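Local coordinates for minor capsid protein (Cafeteriavirus-dependent mavirus, PDB 6G42) that forms the pentons of the virophage capsid as a pentamer of single jelly-roll chains that probably closes the shell at its fivefold vertices, at residues M103-Y106 with V107-G110; V109-A112 with I113-L117; F158-D161 with M162-F166. All coordinates share one frame; numbering follows the deposited sequence.

Interaction 1: residues M103-Y106 with V107-G110; sequences MYDY and VDVG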
# COMPACT_ATOMS: atom_id res chain seq x y z
N MET C 103 11.09 25.54 -15.26
CA MET C 103 12.34 25.06 -14.66
C MET C 103 12.20 23.56 -14.39
O MET C 103 11.09 23.04 -14.34
CB MET C 103 12.64 25.81 -13.36
CG MET C 103 12.96 27.29 -13.57
SD MET C 103 12.79 28.27 -12.06
CE MET C 103 14.07 27.53 -11.04
N TYR C 104 13.33 22.89 -14.21
CA TYR C 104 13.39 21.42 -14.22
C TYR C 104 14.10 20.78 -13.01
O TYR C 104 14.40 19.59 -13.03
CB TYR C 104 14.02 20.95 -15.54
CG TYR C 104 13.15 21.25 -16.74
CD1 TYR C 104 13.17 22.51 -17.35
CD2 TYR C 104 12.30 20.28 -17.27
CE1 TYR C 104 12.36 22.78 -18.45
CE2 TYR C 104 11.49 20.54 -18.36
CZ TYR C 104 11.52 21.79 -18.95
OH TYR C 104 10.71 22.05 -20.04
N ASP C 105 14.33 21.56 -11.96
CA ASP C 105 15.09 21.10 -10.80
C ASP C 105 14.74 21.97 -9.58
O ASP C 105 14.85 23.19 -9.63
CB ASP C 105 16.59 21.20 -11.10
CG ASP C 105 17.46 20.45 -10.10
OD1 ASP C 105 17.18 20.50 -8.88
OD2 ASP C 105 18.44 19.82 -10.54
N TYR C 106 14.31 21.33 -8.49
CA TYR C 106 13.94 22.05 -7.26
C TYR C 106 15.13 22.65 -6.51
O TYR C 106 14.94 23.50 -5.64
CB TYR C 106 13.09 21.17 -6.32
CG TYR C 106 11.70 20.90 -6.88
CD1 TYR C 106 10.82 21.95 -7.15
CD2 TYR C 106 11.29 19.60 -7.16
CE1 TYR C 106 9.56 21.71 -7.68
CE2 TYR C 106 10.03 19.36 -7.68
CZ TYR C 106 9.17 20.41 -7.94
OH TYR C 106 7.93 20.16 -8.47
N VAL C 107 16.35 22.21 -6.85
CA VAL C 107 17.58 22.85 -6.35
C VAL C 107 17.63 24.28 -6.87
O VAL C 107 17.87 25.21 -6.09
CB VAL C 107 18.86 22.08 -6.75
CG1 VAL C 107 20.11 22.82 -6.28
CG2 VAL C 107 18.87 20.67 -6.17
N ASP C 108 17.39 24.45 -8.17
CA ASP C 108 17.37 25.77 -8.82
C ASP C 108 16.29 26.70 -8.27
O ASP C 108 16.50 27.91 -8.20
CB ASP C 108 17.18 25.64 -10.34
CG ASP C 108 18.38 24.99 -11.04
OD1 ASP C 108 19.53 25.18 -10.60
OD2 ASP C 108 18.15 24.30 -12.05
N VAL C 109 15.15 26.13 -7.91
CA VAL C 109 14.08 26.90 -7.26
C VAL C 109 14.58 27.42 -5.91
O VAL C 109 14.30 28.57 -5.54
CB VAL C 109 12.77 26.07 -7.12
CG1 VAL C 109 11.73 26.79 -6.28
CG2 VAL C 109 12.20 25.78 -8.50
N GLY C 110 15.32 26.58 -5.19
CA GLY C 110 15.96 26.96 -3.93
C GLY C 110 17.03 28.02 -4.08
O GLY C 110 17.04 29.00 -3.34
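Asp105 turns its carboxylate onto the amide of Val107 by setting CG opposite its own backbone N (chi1 -166°), beside its carbonyl carbon, while Met103 bends only at its last torsion (chi3 64°) and so drops its methyl onto Val109. The bond runs 2.8 Å from Val107 N to Asp105 OD1, and the N-H comes to the anti side of the carboxylate, tilted 24° out of its plane. The same oxygen also touches the valine side chain, lying 3.1 Å from Val107 CB, with CG2 close by; the two side chains run alongside each other in one direction. This is the N-cap of helix 106-120, which follows a loop of the domain that carries the five-stranded sheet with strands 84-90 and 154-158. Asn245 completes the cap, its ND2 bonding to Asp105 OD1 and its OD1 accepting from the amide of Tyr106. The first helical turn adds Gly110 N to Tyr106 O at 3.1 Å, the donor standing above the carbonyl plane, and a weak bond of 3.4 Å from Val109 N to Asp105 O. On the apolar flank, Met103 CE reaches Val109 CG2 at 3.6 Å and also rests against Asp108 CB. Val109 CG2 further approaches Tyr106 CD1 obliquely at 4.3 Å. The Tyr106 side chain packs on Phe135 of strand 132-136, as does Val107. Asp105 OD2 and Asp108 OD2 are 4.7 Å apart, a nearby pair of like charges that probably raises the cost of ionising both, though the helix N-terminus would offset it.

Interaction 2: residues V109-A112 with I113-L117; sequences VGTA and INETL
Within helix 106-120, residues 109-117 form two successive turns in which every carbonyl from Val109 to Ala112 accepts from the amide four residues on. Two of these bonds are firm: Asn114 N to Gly110 O is 3.0 Å, and Glu115 N to Thr111 O is 2.9 Å, the latter almost collinear with the carbonyl. Ile113 N to Val109 O and Thr116 N to Ala112 O are weak. Ala112 O also takes a second donor, the hydroxyl of Thr116, whose OG1 lies 2.8 Å from it. Thr116 can fold back this way because OG1 sits opposite its own carbonyl carbon (chi1 -50°), beside its backbone N; two donors thus grip one carbonyl. Thr111 uses its hydroxyl likewise, bonding to Val107 O one turn earlier, which turns its methyl onward: CG2 runs alongside the extended Glu115 side chain and meets Glu115 OE2 at 3.7 Å. Glu115 CG also lies near the Thr111 carbonyl, so this polar flank is joined by van der Waals contact as well as by the backbone bond. On the buried side, Ile113 CG1 and CD1 both lie 3.5 Å from Val109 O, and CD1 comes within 4.4 Å of Val109 CG1, a loose apolar touch. Ile113 then packs on Phe133, and Asn114 accepts at OD1 from the amide of that same residue, tying the helix to strand 132-136. Thr116 and Leu117 lean on Val75 of strand 74-79, and Ala112 on Phe93. The pattern is that of an amphipathic alpha-helix packed against beta strands, with threonine hydroxyl-to-carbonyl bonds reinforcing its backbone.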
# COMPACT_ATOMS: atom_id res chain seq x y z
N VAL C 109 15.15 26.13 -7.91
CA VAL C 109 14.08 26.90 -7.26
C VAL C 109 14.58 27.42 -5.91
O VAL C 109 14.30 28.57 -5.54
CB VAL C 109 12.77 26.07 -7.12
CG1 VAL C 109 11.73 26.79 -6.28
CG2 VAL C 109 12.20 25.78 -8.50
N GLY C 110 15.32 26.58 -5.19
CA GLY C 110 15.96 26.96 -3.93
C GLY C 110 17.03 28.02 -4.08
O GLY C 110 17.04 29.00 -3.34
N THR C 111 17.92 27.82 -5.06
CA THR C 111 18.98 28.79 -5.39
C THR C 111 18.41 30.18 -5.69
O THR C 111 18.88 31.18 -5.14
CB THR C 111 19.84 28.29 -6.58
OG1 THR C 111 20.41 27.02 -6.27
CG2 THR C 111 20.98 29.27 -6.90
N ALA C 112 17.38 30.23 -6.53
CA ALA C 112 16.72 31.50 -6.90
C ALA C 112 16.20 32.28 -5.69
O ALA C 112 16.38 33.49 -5.60
CB ALA C 112 15.59 31.24 -7.88
N ILE C 113 15.56 31.57 -4.77
CA ILE C 113 15.08 32.17 -3.52
C ILE C 113 16.27 32.64 -2.66
O ILE C 113 16.18 33.67 -1.99
CB ILE C 113 14.16 31.19 -2.74
CG1 ILE C 113 12.84 30.99 -3.50
CG2 ILE C 113 13.86 31.69 -1.32
CD1 ILE C 113 12.05 29.77 -3.09
N ASN C 114 17.36 31.89 -2.71
CA ASN C 114 18.58 32.20 -1.95
C ASN C 114 19.28 33.47 -2.41
O ASN C 114 19.66 34.30 -1.59
CB ASN C 114 19.57 31.02 -2.02
CG ASN C 114 20.61 31.07 -0.91
OD1 ASN C 114 20.33 31.50 0.20
ND2 ASN C 114 21.82 30.62 -1.22
N GLU C 115 19.46 33.61 -3.73
CA GLU C 115 20.12 34.79 -4.31
C GLU C 115 19.31 36.09 -4.10
O GLU C 115 19.90 37.16 -3.93
CB GLU C 115 20.39 34.57 -5.81
CG GLU C 115 21.46 33.53 -6.09
CD GLU C 115 21.64 33.22 -7.57
OE1 GLU C 115 20.87 33.74 -8.41
OE2 GLU C 115 22.57 32.46 -7.90
N THR C 116 17.99 35.97 -4.13
CA THR C 116 17.09 37.07 -3.75
C THR C 116 17.32 37.49 -2.30
O THR C 116 17.39 38.67 -1.98
CB THR C 116 15.61 36.65 -3.90
OG1 THR C 116 15.41 36.07 -5.19
CG2 THR C 116 14.67 37.85 -3.74
N LEU C 117 17.44 36.49 -1.43
CA LEU C 117 17.67 36.70 -0.00
C LEU C 117 19.07 37.26 0.28
O LEU C 117 19.23 38.11 1.15
CB LEU C 117 17.45 35.38 0.75
CG LEU C 117 17.16 35.46 2.25
CD1 LEU C 117 15.85 36.19 2.54
CD2 LEU C 117 17.11 34.06 2.82

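Interaction 3: residues F158-D161 with M162-F166; sequences FNDD and MRVDF
Met162 lays its methyl over the Phe158 ring: CE stands 3.6 Å from the ring centroid, 9° off the normal, a CH-pi contact with the sulfur farther above the same face. At the ring's edge, in its plane, Phe166 CB meets Phe158 CE2 at 4.0 Å. The backbone donors are met in turn. Asn159 O takes a nearly straight bond of 2.8 Å from Arg163 N, Asp160 O accepts from Val164 N at 3.1 Å, and Asp161 O from Asp165 N at 3.2 Å. Asn159 OD1 caps Met162 N weakly, at 3.4 Å, reached because CG lies between backbone N and carbonyl carbon (chi1 74°), and takes another weak bond from Gln74 N; its ND2 donates to Asp72 O. Asp160 N donates to Glu177 OE2. The acids look outward: Asp160 OD2 and Asp161 OD1 both accept from Gln294 NE2 of the second subunit, Asp161 OD2 accepts from Asp72 N, and Asp165 OD2 bonds to Tyr73 OH while OD1 forms a salt bridge with Lys60 NZ of the second subunit. Together these features make an asparagine N-capped short helix at a subunit interface of the pentamer, with a Met-aromatic contact between its first turn and the end of strand 154-158.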
# COMPACT_ATOMS: atom_id res chain seq x y z
N PHE C 158 8.08 35.72 4.69
CA PHE C 158 7.51 35.10 3.49
C PHE C 158 6.16 35.78 3.24
O PHE C 158 5.34 35.90 4.16
CB PHE C 158 7.23 33.61 3.74
CG PHE C 158 8.42 32.68 3.55
CD1 PHE C 158 9.74 33.10 3.75
CD2 PHE C 158 8.19 31.35 3.22
CE1 PHE C 158 10.80 32.22 3.58
CE2 PHE C 158 9.25 30.47 3.05
CZ PHE C 158 10.56 30.90 3.24
N ASN C 159 5.92 36.21 2.00
CA ASN C 159 4.59 36.71 1.61
C ASN C 159 3.61 35.54 1.44
O ASN C 159 3.99 34.38 1.60
CB ASN C 159 4.66 37.60 0.36
CG ASN C 159 4.90 36.83 -0.92
OD1 ASN C 159 5.51 35.77 -0.92
ND2 ASN C 159 4.44 37.38 -2.04
N ASP C 160 2.35 35.83 1.11
CA ASP C 160 1.30 34.81 1.13
C ASP C 160 1.46 33.68 0.09
O ASP C 160 1.05 32.56 0.35
CB ASP C 160 -0.09 35.44 1.01
CG ASP C 160 -1.20 34.50 1.48
OD1 ASP C 160 -1.04 33.87 2.56
OD2 ASP C 160 -2.23 34.39 0.77
N ASP C 161 2.05 33.97 -1.06
CA ASP C 161 2.35 32.91 -2.05
C ASP C 161 3.47 31.98 -1.56
O ASP C 161 3.38 30.76 -1.73
CB ASP C 161 2.68 33.50 -3.43
CG ASP C 161 1.42 33.89 -4.21
OD1 ASP C 161 0.35 34.11 -3.60
OD2 ASP C 161 1.51 33.99 -5.46
N MET C 162 4.51 32.55 -0.95
CA MET C 162 5.58 31.77 -0.32
C MET C 162 5.05 30.96 0.87
O MET C 162 5.32 29.77 0.99
CB MET C 162 6.71 32.69 0.16
CG MET C 162 7.59 33.24 -0.96
SD MET C 162 8.86 32.08 -1.48
CE MET C 162 10.02 32.22 -0.13
N ARG C 163 4.30 31.63 1.74
CA ARG C 163 3.63 31.00 2.87
C ARG C 163 2.91 29.71 2.48
O ARG C 163 3.13 28.67 3.08
CB ARG C 163 2.63 32.00 3.48
CG ARG C 163 1.66 31.46 4.53
CD ARG C 163 2.37 31.13 5.82
NE ARG C 163 1.40 30.92 6.91
CZ ARG C 163 0.92 29.74 7.30
NH1 ARG C 163 1.29 28.60 6.72
NH2 ARG C 163 0.05 29.71 8.31
N VAL C 164 2.06 29.80 1.46
CA VAL C 164 1.24 28.67 1.03
C VAL C 164 2.10 27.54 0.46
O VAL C 164 1.98 26.38 0.89
CB VAL C 164 0.12 29.10 0.04
CG1 VAL C 164 -0.65 27.89 -0.49
CG2 VAL C 164 -0.86 30.03 0.72
N ASP C 165 2.98 27.87 -0.49
CA ASP C 165 3.78 26.85 -1.17
C ASP C 165 4.91 26.24 -0.32
O ASP C 165 5.39 25.16 -0.65
CB ASP C 165 4.32 27.39 -2.50
CG ASP C 165 3.23 27.58 -3.55
OD1 ASP C 165 2.05 27.28 -3.28
OD2 ASP C 165 3.56 28.04 -4.66
N PHE C 166 5.31 26.93 0.75
CA PHE C 166 6.25 26.37 1.73
C PHE C 166 5.62 26.36 3.14
O PHE C 166 6.24 26.75 4.13
CB PHE C 166 7.58 27.13 1.70
CG PHE C 166 8.21 27.18 0.34
CD1 PHE C 166 7.88 28.19 -0.56
CD2 PHE C 166 9.12 26.21 -0.07
CE1 PHE C 166 8.45 28.24 -1.82
CE2 PHE C 166 9.69 26.26 -1.33
CZ PHE C 166 9.36 27.28 -2.21

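Interactions 1 and 2 follow one another along helix 106-120, sharing Val109 and Gly110, with centres about 10 Å apart: the first starts the helix and the second carries it on. Interaction 3, on short helix 160-165 and the residues flanking it, has its centre about 14 Å from that of interaction 2 and about 17 Å from that of interaction 1. Ile113 joins helix 106-120 to helix 160-165 and the residue just after it, its CD1 packing on Phe166 CZ at 3.8 Å and its CG2 on Met162 CE at 4.1 Å. Interactions 1 and 3 do not touch. The helix of interaction 3 also meets the second subunit, whereas no other chain touches the segments of interaction 2.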